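Local structure of peptidase M16 inactive domain family protein (Pseudomonas fluorescens, 3GWB) at residues I240-F245 against G419-Q424; S247-L252 against N315-A320; R284-V289 against G298-F303. The protein belongs to the M16 family of metallopeptidase-like proteins and is probably a hydrolase or an inactive relative of one. All blocks are in the same frame, centred on the assembly; numbering follows the deposited sequence.

Interaction 1. Residues I240-F245 against G419-Q424; sequences IGHIEF and GPTVAQ
Glu244 and Gly419 pair in parallel register, with a backbone hydrogen bond on either flank of Glu244. Gly419 N gives its hydrogen to Ile243 O at 3.0 Å, and Phe245 N returns one to Gly419 O. The same Gly419 O lies 3.5 Å from Glu244 CA in a CA-H...O contact.

The side-chain bonds centre on the Glu244 carboxylate. With CG anti to the backbone N (chi1 -167°), it meets Thr421 by both oxygens: OE1 accepts from Thr421 OG1 at 2.8 Å, OE2 takes Thr421 N at 3.1 Å on its syn lone pair. OE1 has a second donor, His242 NE2, 3.2 Å away and in the plane of the imidazole but above that of the carboxylate. The other ring nitrogen, His242 ND1, bonds Ser417 OG, so bonds at both nitrogens help to fix the ring's rotation.

Packing adds a little: Pro420 CD touches Phe245 O at 3.3 Å, while the Phe245 ring leads off toward helix 147-160. Here strand 239-244, at the edge of a mixed five-stranded sheet, holds the last residue of strand 414-419 and the start of the C-terminal tail, in an alpha/beta domain consistent with the M16 fold.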
loop_
_atom_site.group_PDB
_atom_site.type_symbol
_atom_site.label_atom_id
_atom_site.label_comp_id
_atom_site.label_asym_id
_atom_site.label_seq_id
_atom_site.Cartn_x
_atom_site.Cartn_y
_atom_site.Cartn_z
ATOM N N ILE A 240 -9.389 -0.293 -32.176
ATOM C CA ILE A 240 -10.196 -0.758 -31.058
ATOM C C ILE A 240 -9.945 -2.242 -30.850
ATOM O O ILE A 240 -9.989 -3.032 -31.796
ATOM C CB ILE A 240 -11.702 -0.530 -31.311
ATOM C CG1 ILE A 240 -11.989 0.970 -31.391
ATOM C CG2 ILE A 240 -12.526 -1.156 -30.192
ATOM C CD1 ILE A 240 -13.454 1.310 -31.564
ATOM N N GLY A 241 -9.669 -2.612 -29.606
ATOM C CA GLY A 241 -9.410 -4.000 -29.285
ATOM C C GLY A 241 -10.247 -4.452 -28.108
ATOM O O GLY A 241 -10.607 -3.651 -27.242
ATOM N N HIS A 242 -10.564 -5.742 -28.078
ATOM C CA HIS A 242 -11.362 -6.292 -26.996
ATOM C C HIS A 242 -10.733 -7.562 -26.464
ATOM O O HIS A 242 -10.323 -8.427 -27.233
ATOM C CB HIS A 242 -12.783 -6.603 -27.477
ATOM C CG HIS A 242 -13.652 -7.219 -26.423
ATOM N ND1 HIS A 242 -14.136 -6.504 -25.347
ATOM C CD2 HIS A 242 -14.102 -8.485 -26.269
ATOM C CE1 HIS A 242 -14.847 -7.309 -24.573
ATOM N NE2 HIS A 242 -14.841 -8.515 -25.111
ATOM N N ILE A 243 -10.650 -7.664 -25.143
ATOM C CA ILE A 243 -10.095 -8.848 -24.509
ATOM C C ILE A 243 -11.237 -9.551 -23.798
ATOM O O ILE A 243 -11.787 -9.028 -22.831
ATOM C CB ILE A 243 -9.020 -8.488 -23.471
ATOM C CG1 ILE A 243 -7.917 -7.658 -24.130
ATOM C CG2 ILE A 243 -8.448 -9.764 -22.870
ATOM C CD1 ILE A 243 -6.852 -7.182 -23.171
ATOM N N GLU A 244 -11.600 -10.731 -24.292
ATOM C CA GLU A 244 -12.689 -11.505 -23.707
ATOM C C GLU A 244 -12.345 -11.966 -22.298
ATOM O O GLU A 244 -11.345 -12.649 -22.084
ATOM C CB GLU A 244 -12.993 -12.720 -24.584
ATOM C CG GLU A 244 -14.295 -13.426 -24.249
ATOM C CD GLU A 244 -15.502 -12.512 -24.370
ATOM O OE1 GLU A 244 -15.500 -11.629 -25.253
ATOM O OE2 GLU A 244 -16.463 -12.686 -23.593
ATOM N N PHE A 245 -13.180 -11.581 -21.340
ATOM C CA PHE A 245 -12.993 -11.947 -19.942
ATOM C C PHE A 245 -14.403 -12.131 -19.384
ATOM O O PHE A 245 -15.114 -11.156 -19.137
ATOM C CB PHE A 245 -12.268 -10.823 -19.197
ATOM C CG PHE A 245 -11.549 -11.276 -17.960
ATOM C CD1 PHE A 245 -10.333 -11.943 -18.054
ATOM C CD2 PHE A 245 -12.089 -11.043 -16.701
ATOM C CE1 PHE A 245 -9.660 -12.370 -16.909
ATOM C CE2 PHE A 245 -11.426 -11.465 -15.550
ATOM C CZ PHE A 245 -10.210 -12.131 -15.654
ATOM N N GLY A 419 -13.681 -7.498 -20.998
ATOM C CA GLY A 419 -14.905 -7.909 -20.343
ATOM C C GLY A 419 -15.597 -8.961 -21.184
ATOM O O GLY A 419 -15.040 -9.414 -22.181
ATOM N N PRO A 420 -16.814 -9.371 -20.810
ATOM C CA PRO A 420 -17.564 -10.383 -21.558
ATOM C C PRO A 420 -18.354 -9.764 -22.701
ATOM O O PRO A 420 -18.671 -8.570 -22.668
ATOM C CB PRO A 420 -18.490 -10.953 -20.500
ATOM C CG PRO A 420 -18.862 -9.712 -19.744
ATOM C CD PRO A 420 -17.526 -9.009 -19.572
ATOM N N THR A 421 -18.680 -10.574 -23.704
ATOM C CA THR A 421 -19.471 -10.095 -24.832
ATOM C C THR A 421 -20.917 -10.417 -24.494
ATOM O O THR A 421 -21.332 -11.569 -24.567
ATOM C CB THR A 421 -19.070 -10.799 -26.141
ATOM O OG1 THR A 421 -17.724 -10.435 -26.471
ATOM C CG2 THR A 421 -19.987 -10.377 -27.281
ATOM N N VAL A 422 -21.677 -9.395 -24.108
ATOM C CA VAL A 422 -23.071 -9.586 -23.717
ATOM C C VAL A 422 -24.038 -8.611 -24.378
ATOM O O VAL A 422 -23.635 -7.560 -24.878
ATOM C CB VAL A 422 -23.227 -9.446 -22.189
ATOM C CG1 VAL A 422 -22.471 -10.556 -21.481
ATOM C CG2 VAL A 422 -22.696 -8.095 -21.739
ATOM N N ALA A 423 -25.321 -8.967 -24.361
ATOM C CA ALA A 423 -26.366 -8.133 -24.945
ATOM C C ALA A 423 -26.432 -6.780 -24.238
ATOM O O ALA A 423 -26.406 -6.709 -23.008
ATOM C CB ALA A 423 -27.710 -8.845 -24.846
ATOM N N GLN A 424 -26.524 -5.714 -25.027
ATOM C CA GLN A 424 -26.587 -4.346 -24.510
ATOM C C GLN A 424 -27.989 -4.031 -23.993
ATOM O O GLN A 424 -28.968 -4.260 -24.690
ATOM C CB GLN A 424 -26.224 -3.357 -25.619
ATOM C CG GLN A 424 -25.093 -3.816 -26.538
ATOM C CD GLN A 424 -25.545 -4.771 -27.635
ATOM O OE1 GLN A 424 -26.330 -5.691 -27.396
ATOM N NE2 GLN A 424 -25.034 -4.563 -28.847
#

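Interaction 2. Residues S247-L252 against N315-A320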
loop_
_atom_site.group_PDB
_atom_site.type_symbol
_atom_site.label_atom_id
_atom_site.label_comp_id
_atom_site.label_asym_id
_atom_site.label_seq_id
_atom_site.Cartn_x
_atom_site.Cartn_y
_atom_site.Cartn_z
ATOM N N SER A 247 -15.748 -12.254 -16.787
ATOM C CA SER A 247 -16.075 -11.577 -15.519
ATOM C C SER A 247 -17.309 -10.663 -15.706
ATOM O O SER A 247 -17.776 -10.503 -16.825
ATOM C CB SER A 247 -14.866 -10.802 -15.014
ATOM O OG SER A 247 -14.600 -9.722 -15.874
ATOM N N SER A 248 -17.802 -10.050 -14.618
ATOM C CA SER A 248 -19.057 -9.272 -14.601
ATOM C C SER A 248 -19.123 -7.783 -14.909
ATOM O O SER A 248 -20.239 -7.204 -15.149
ATOM C CB SER A 248 -19.741 -9.478 -13.275
ATOM O OG SER A 248 -20.637 -8.406 -13.023
ATOM N N GLN A 249 -17.988 -7.103 -14.838
ATOM C CA GLN A 249 -17.990 -5.666 -15.122
ATOM C C GLN A 249 -17.139 -5.530 -16.367
ATOM O O GLN A 249 -16.504 -6.491 -16.771
ATOM C CB GLN A 249 -17.393 -4.908 -13.956
ATOM C CG GLN A 249 -18.277 -4.964 -12.703
ATOM C CD GLN A 249 -19.045 -3.709 -12.540
ATOM O OE1 GLN A 249 -20.209 -3.697 -12.125
ATOM N NE2 GLN A 249 -18.393 -2.617 -12.868
ATOM N N THR A 250 -17.145 -4.379 -17.010
ATOM C CA THR A 250 -16.283 -4.226 -18.167
ATOM C C THR A 250 -15.339 -3.059 -17.980
ATOM O O THR A 250 -15.747 -1.974 -17.575
ATOM C CB THR A 250 -17.062 -4.016 -19.501
ATOM O OG1 THR A 250 -18.014 -2.958 -19.348
ATOM C CG2 THR A 250 -17.762 -5.285 -19.939
ATOM N N SER A 251 -14.067 -3.303 -18.258
ATOM C CA SER A 251 -13.043 -2.282 -18.127
ATOM C C SER A 251 -12.856 -1.581 -19.461
ATOM O O SER A 251 -12.649 -2.233 -20.485
ATOM C CB SER A 251 -11.727 -2.917 -17.683
ATOM O OG SER A 251 -10.635 -2.062 -17.966
ATOM N N LEU A 252 -12.933 -0.253 -19.440
ATOM C CA LEU A 252 -12.789 0.562 -20.640
ATOM C C LEU A 252 -11.574 1.478 -20.529
ATOM O O LEU A 252 -11.411 2.190 -19.538
ATOM C CB LEU A 252 -14.034 1.430 -20.841
ATOM C CG LEU A 252 -15.394 0.766 -21.051
ATOM C CD1 LEU A 252 -16.482 1.831 -20.956
ATOM C CD2 LEU A 252 -15.427 0.068 -22.406
ATOM N N ASN A 315 -9.835 6.059 -18.178
ATOM C CA ASN A 315 -10.229 4.710 -17.790
ATOM C C ASN A 315 -11.402 4.675 -16.824
ATOM O O ASN A 315 -11.593 5.584 -16.017
ATOM C CB ASN A 315 -9.049 3.963 -17.179
ATOM C CG ASN A 315 -8.581 4.582 -15.892
ATOM O OD1 ASN A 315 -7.938 5.633 -15.890
ATOM N ND2 ASN A 315 -8.911 3.943 -14.778
ATOM N N LEU A 316 -12.190 3.611 -16.922
ATOM C CA LEU A 316 -13.346 3.430 -16.062
ATOM C C LEU A 316 -13.820 1.991 -16.158
ATOM O O LEU A 316 -13.347 1.214 -16.997
ATOM C CB LEU A 316 -14.490 4.369 -16.473
ATOM C CG LEU A 316 -15.227 4.048 -17.783
ATOM C CD1 LEU A 316 -16.539 4.814 -17.842
ATOM C CD2 LEU A 316 -14.354 4.400 -18.968
ATOM N N GLN A 317 -14.763 1.645 -15.292
ATOM C CA GLN A 317 -15.347 0.311 -15.245
ATOM C C GLN A 317 -16.861 0.493 -15.150
ATOM O O GLN A 317 -17.335 1.384 -14.456
ATOM C CB GLN A 317 -14.815 -0.441 -14.020
ATOM C CG GLN A 317 -15.347 -1.850 -13.845
ATOM C CD GLN A 317 -14.621 -2.613 -12.745
ATOM O OE1 GLN A 317 -13.418 -2.860 -12.839
ATOM N NE2 GLN A 317 -15.352 -2.986 -11.694
ATOM N N THR A 318 -17.611 -0.335 -15.864
ATOM C CA THR A 318 -19.066 -0.250 -15.861
ATOM C C THR A 318 -19.658 -1.642 -16.006
ATOM O O THR A 318 -18.940 -2.605 -16.265
ATOM C CB THR A 318 -19.590 0.596 -17.042
ATOM O OG1 THR A 318 -19.171 0.003 -18.278
ATOM C CG2 THR A 318 -19.058 2.017 -16.968
ATOM N N ARG A 319 -20.972 -1.741 -15.836
ATOM C CA ARG A 319 -21.656 -3.016 -15.984
ATOM C C ARG A 319 -21.460 -3.434 -17.440
ATOM O O ARG A 319 -21.552 -2.603 -18.345
ATOM C CB ARG A 319 -23.147 -2.861 -15.683
ATOM C CG ARG A 319 -23.444 -2.137 -14.382
ATOM C CD ARG A 319 -24.929 -2.176 -14.045
ATOM N NE ARG A 319 -25.330 -3.473 -13.503
ATOM C CZ ARG A 319 -24.902 -3.956 -12.339
ATOM N NH1 ARG A 319 -24.060 -3.250 -11.593
ATOM N NH2 ARG A 319 -25.313 -5.147 -11.919
ATOM N N ALA A 320 -21.185 -4.717 -17.656
ATOM C CA ALA A 320 -20.955 -5.254 -18.993
ATOM C C ALA A 320 -22.042 -4.874 -19.995
ATOM O O ALA A 320 -21.752 -4.540 -21.145
ATOM C CB ALA A 320 -20.822 -6.774 -18.923
#
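Gln249 and Gln317 lie across each other at about a right angle on one side of the strand pair, their amide planes 55° apart. Gln317 reaches there with CG anti to its backbone N (chi1 180°), and the Gln249 side chain beyond CB lies across it, Gln249 CD 4.3 Å from Gln317 CG. Tyr142 and Gln145 of the second subunit pack against this pair. An alanine at Gln249 would remove everything past CB and would probably leave a gap over Gln317 and against Gln145 of the second subunit.

Strands 249-252 and 315-319 run antiparallel inside the mixed sheet of this M16 domain, with Thr250-Thr318 and Leu252-Leu316 as hydrogen-bonded pairs and Ser251-Gln317 as a non-hydrogen-bonded pair between them. Thr318 O accepts from both Thr250 N, at 2.6 Å, and Thr250 OG1, at 3.2 Å and from above the carbonyl plane. Thr250 OG1 sits between backbone N and carbonyl carbon (chi1 51°); CG2, anti to the carbonyl carbon, meets Ala320 CB at 3.6 Å.

Leu252 and Leu316 share the face of Thr250 and Thr318, toward helix 323-340. Leu316 CD2 touches Leu252 CB at 3.5 Å, while Leu252 N bonds Leu316 O at 2.9 Å.

Interaction 3. Residues R284-V289 against G298-F303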
loop_
_atom_site.group_PDB
_atom_site.type_symbol
_atom_site.label_atom_id
_atom_site.label_comp_id
_atom_site.label_asym_id
_atom_site.label_seq_id
_atom_site.Cartn_x
_atom_site.Cartn_y
_atom_site.Cartn_z
ATOM N N ARG A 284 -15.989 16.875 -15.830
ATOM C CA ARG A 284 -16.922 16.643 -16.930
ATOM C C ARG A 284 -17.301 15.163 -17.013
ATOM O O ARG A 284 -18.481 14.813 -17.078
ATOM C CB ARG A 284 -16.281 17.098 -18.250
ATOM C CG ARG A 284 -17.243 17.286 -19.423
ATOM C CD ARG A 284 -18.234 18.440 -19.197
ATOM N NE ARG A 284 -17.651 19.783 -19.292
ATOM C CZ ARG A 284 -17.379 20.419 -20.431
ATOM N NH1 ARG A 284 -17.623 19.845 -21.604
ATOM N NH2 ARG A 284 -16.896 21.653 -20.397
ATOM N N LEU A 285 -16.294 14.296 -16.992
ATOM C CA LEU A 285 -16.522 12.861 -17.078
ATOM C C LEU A 285 -17.302 12.282 -15.890
ATOM O O LEU A 285 -18.223 11.498 -16.082
ATOM C CB LEU A 285 -15.189 12.126 -17.247
ATOM C CG LEU A 285 -14.513 12.253 -18.621
ATOM C CD1 LEU A 285 -13.112 11.698 -18.547
ATOM C CD2 LEU A 285 -15.323 11.502 -19.680
HETATM N N MSE A 286 -16.941 12.649 -14.668
HETATM C CA MSE A 286 -17.667 12.117 -13.510
HETATM C C MSE A 286 -19.095 12.641 -13.466
HETATM O O MSE A 286 -20.016 11.938 -13.050
HETATM C CB MSE A 286 -16.944 12.473 -12.210
HETATM C CG MSE A 286 -15.791 11.544 -11.887
HETATM SE SE MSE A 286 -16.374 9.909 -11.409
HETATM C CE MSE A 286 -16.367 10.112 -9.650
ATOM N N SER A 287 -19.277 13.879 -13.906
ATOM C CA SER A 287 -20.600 14.494 -13.919
ATOM C C SER A 287 -21.544 13.793 -14.898
ATOM O O SER A 287 -22.662 13.426 -14.539
ATOM C CB SER A 287 -20.480 15.971 -14.286
ATOM O OG SER A 287 -21.757 16.538 -14.509
ATOM N N GLU A 288 -21.083 13.593 -16.128
ATOM C CA GLU A 288 -21.890 12.952 -17.162
ATOM C C GLU A 288 -22.108 11.454 -16.982
ATOM O O GLU A 288 -23.233 10.969 -17.105
ATOM C CB GLU A 288 -21.261 13.187 -18.538
ATOM C CG GLU A 288 -21.116 14.651 -18.932
ATOM C CD GLU A 288 -22.447 15.378 -18.987
ATOM O OE1 GLU A 288 -23.402 14.840 -19.595
ATOM O OE2 GLU A 288 -22.536 16.494 -18.431
ATOM N N VAL A 289 -21.039 10.717 -16.694
ATOM C CA VAL A 289 -21.143 9.267 -16.553
ATOM C C VAL A 289 -21.641 8.775 -15.195
ATOM O O VAL A 289 -22.460 7.856 -15.127
ATOM C CB VAL A 289 -19.790 8.580 -16.853
ATOM C CG1 VAL A 289 -19.980 7.067 -16.899
ATOM C CG2 VAL A 289 -19.221 9.089 -18.172
ATOM N N GLY A 298 -16.211 5.534 -10.920
ATOM C CA GLY A 298 -15.012 6.311 -11.154
ATOM C C GLY A 298 -14.516 6.322 -12.582
ATOM O O GLY A 298 -14.266 5.273 -13.171
ATOM N N VAL A 299 -14.389 7.518 -13.144
ATOM C CA VAL A 299 -13.881 7.677 -14.499
ATOM C C VAL A 299 -12.845 8.774 -14.378
ATOM O O VAL A 299 -13.151 9.883 -13.936
ATOM C CB VAL A 299 -14.967 8.126 -15.497
ATOM C CG1 VAL A 299 -14.401 8.147 -16.911
ATOM C CG2 VAL A 299 -16.132 7.186 -15.435
ATOM N N TYR A 300 -11.617 8.450 -14.758
ATOM C CA TYR A 300 -10.516 9.392 -14.671
ATOM C C TYR A 300 -9.718 9.462 -15.961
ATOM O O TYR A 300 -9.641 8.491 -16.717
ATOM C CB TYR A 300 -9.597 8.982 -13.521
ATOM C CG TYR A 300 -10.351 8.789 -12.233
ATOM C CD1 TYR A 300 -10.818 9.882 -11.511
ATOM C CD2 TYR A 300 -10.665 7.508 -11.773
ATOM C CE1 TYR A 300 -11.578 9.711 -10.357
ATOM C CE2 TYR A 300 -11.426 7.323 -10.623
ATOM C CZ TYR A 300 -11.883 8.428 -9.923
ATOM O OH TYR A 300 -12.658 8.267 -8.800
ATOM N N SER A 301 -9.126 10.626 -16.199
ATOM C CA SER A 301 -8.309 10.844 -17.379
ATOM C C SER A 301 -7.025 11.508 -16.899
ATOM O O SER A 301 -6.991 12.091 -15.810
ATOM C CB SER A 301 -9.035 11.757 -18.372
ATOM O OG SER A 301 -9.114 13.082 -17.876
ATOM N N GLY A 302 -5.966 11.416 -17.694
ATOM C CA GLY A 302 -4.725 12.034 -17.285
ATOM C C GLY A 302 -3.548 11.799 -18.200
ATOM O O GLY A 302 -3.502 10.827 -18.956
ATOM N N PHE A 303 -2.597 12.724 -18.123
ATOM C CA PHE A 303 -1.363 12.681 -18.894
ATOM C C PHE A 303 -0.284 12.106 -17.985
ATOM O O PHE A 303 -0.264 12.389 -16.788
ATOM C CB PHE A 303 -0.914 14.092 -19.275
ATOM C CG PHE A 303 -1.716 14.732 -20.365
ATOM C CD1 PHE A 303 -1.384 14.526 -21.699
ATOM C CD2 PHE A 303 -2.784 15.573 -20.059
ATOM C CE1 PHE A 303 -2.094 15.155 -22.720
ATOM C CE2 PHE A 303 -3.501 16.205 -21.063
ATOM C CZ PHE A 303 -3.156 15.995 -22.404
#
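Val299 turns both methyls to side chains of the helix, and the tight part of the contact is built round it. CG1, anti to the backbone N (chi1 -175°), packs against Leu285, 4.1 Å from its CB; CG2 meets Val289 CG1, also at 4.1 Å. Leu285 and Val289 lie one turn apart, so the valine bridges successive turns of the helix, crossing each side chain at about a right angle. Leu285 also touches Ser301, its CD1 4.1 Å from Ser301 CB. Behind them the core continues: Leu285 touches Val333 of helix 323-340.

Met286, a selenomethionine, makes the closer approach. Its chain bends at chi2 and chi3, and SE comes 3.6 Å from Val299 N and 3.9 Å from Gly298 CA. That amide nitrogen is buried by the contact and has no hydrogen-bonding partner in the model.

The looser margin is at Tyr300. Its CB points away from the helix, but the ring end lies closer, and SE lies 5.4 Å from the ring centroid in an oblique Met-aromatic contact; Met286 CE stands 4.2 Å from Tyr300 OH. Making no contact with 298-303, the partly exposed Arg284 and Glu288 lie by Val333 and make salt bridges to Glu346 and Lys292. The axes of 284-289 and 299-303 come within 7.7 Å, at 157° between their directions, in apolar helix-on-sheet packing: helix 284-292 lies against edge strand 299-303, as expected in an alpha/beta domain of M16 type.

Overall arrangement
All three interactions reach the same five-stranded sheet. Interaction 1 lies near one edge, partly buried and mostly polar, where a carboxylate, backed by an imidazole, holds the start of the C-terminal tail. Interaction 2 is buried in the sheet's middle, joining neighbouring strands by regular backbone bonds, with glutamines turned to the second subunit. Interaction 3, also buried, trades such bonds for apolar packing of a helix against the other edge strand. Interactions 1 and 2 touch where Pro420 and Val422 pack on Ala320; interactions 2 and 3 join through Leu316 against Val299 and a probable hydrogen bond from Asn315 N to Tyr300 O. Interactions 1 and 3 stay about 15 Å apart at their nearest atoms.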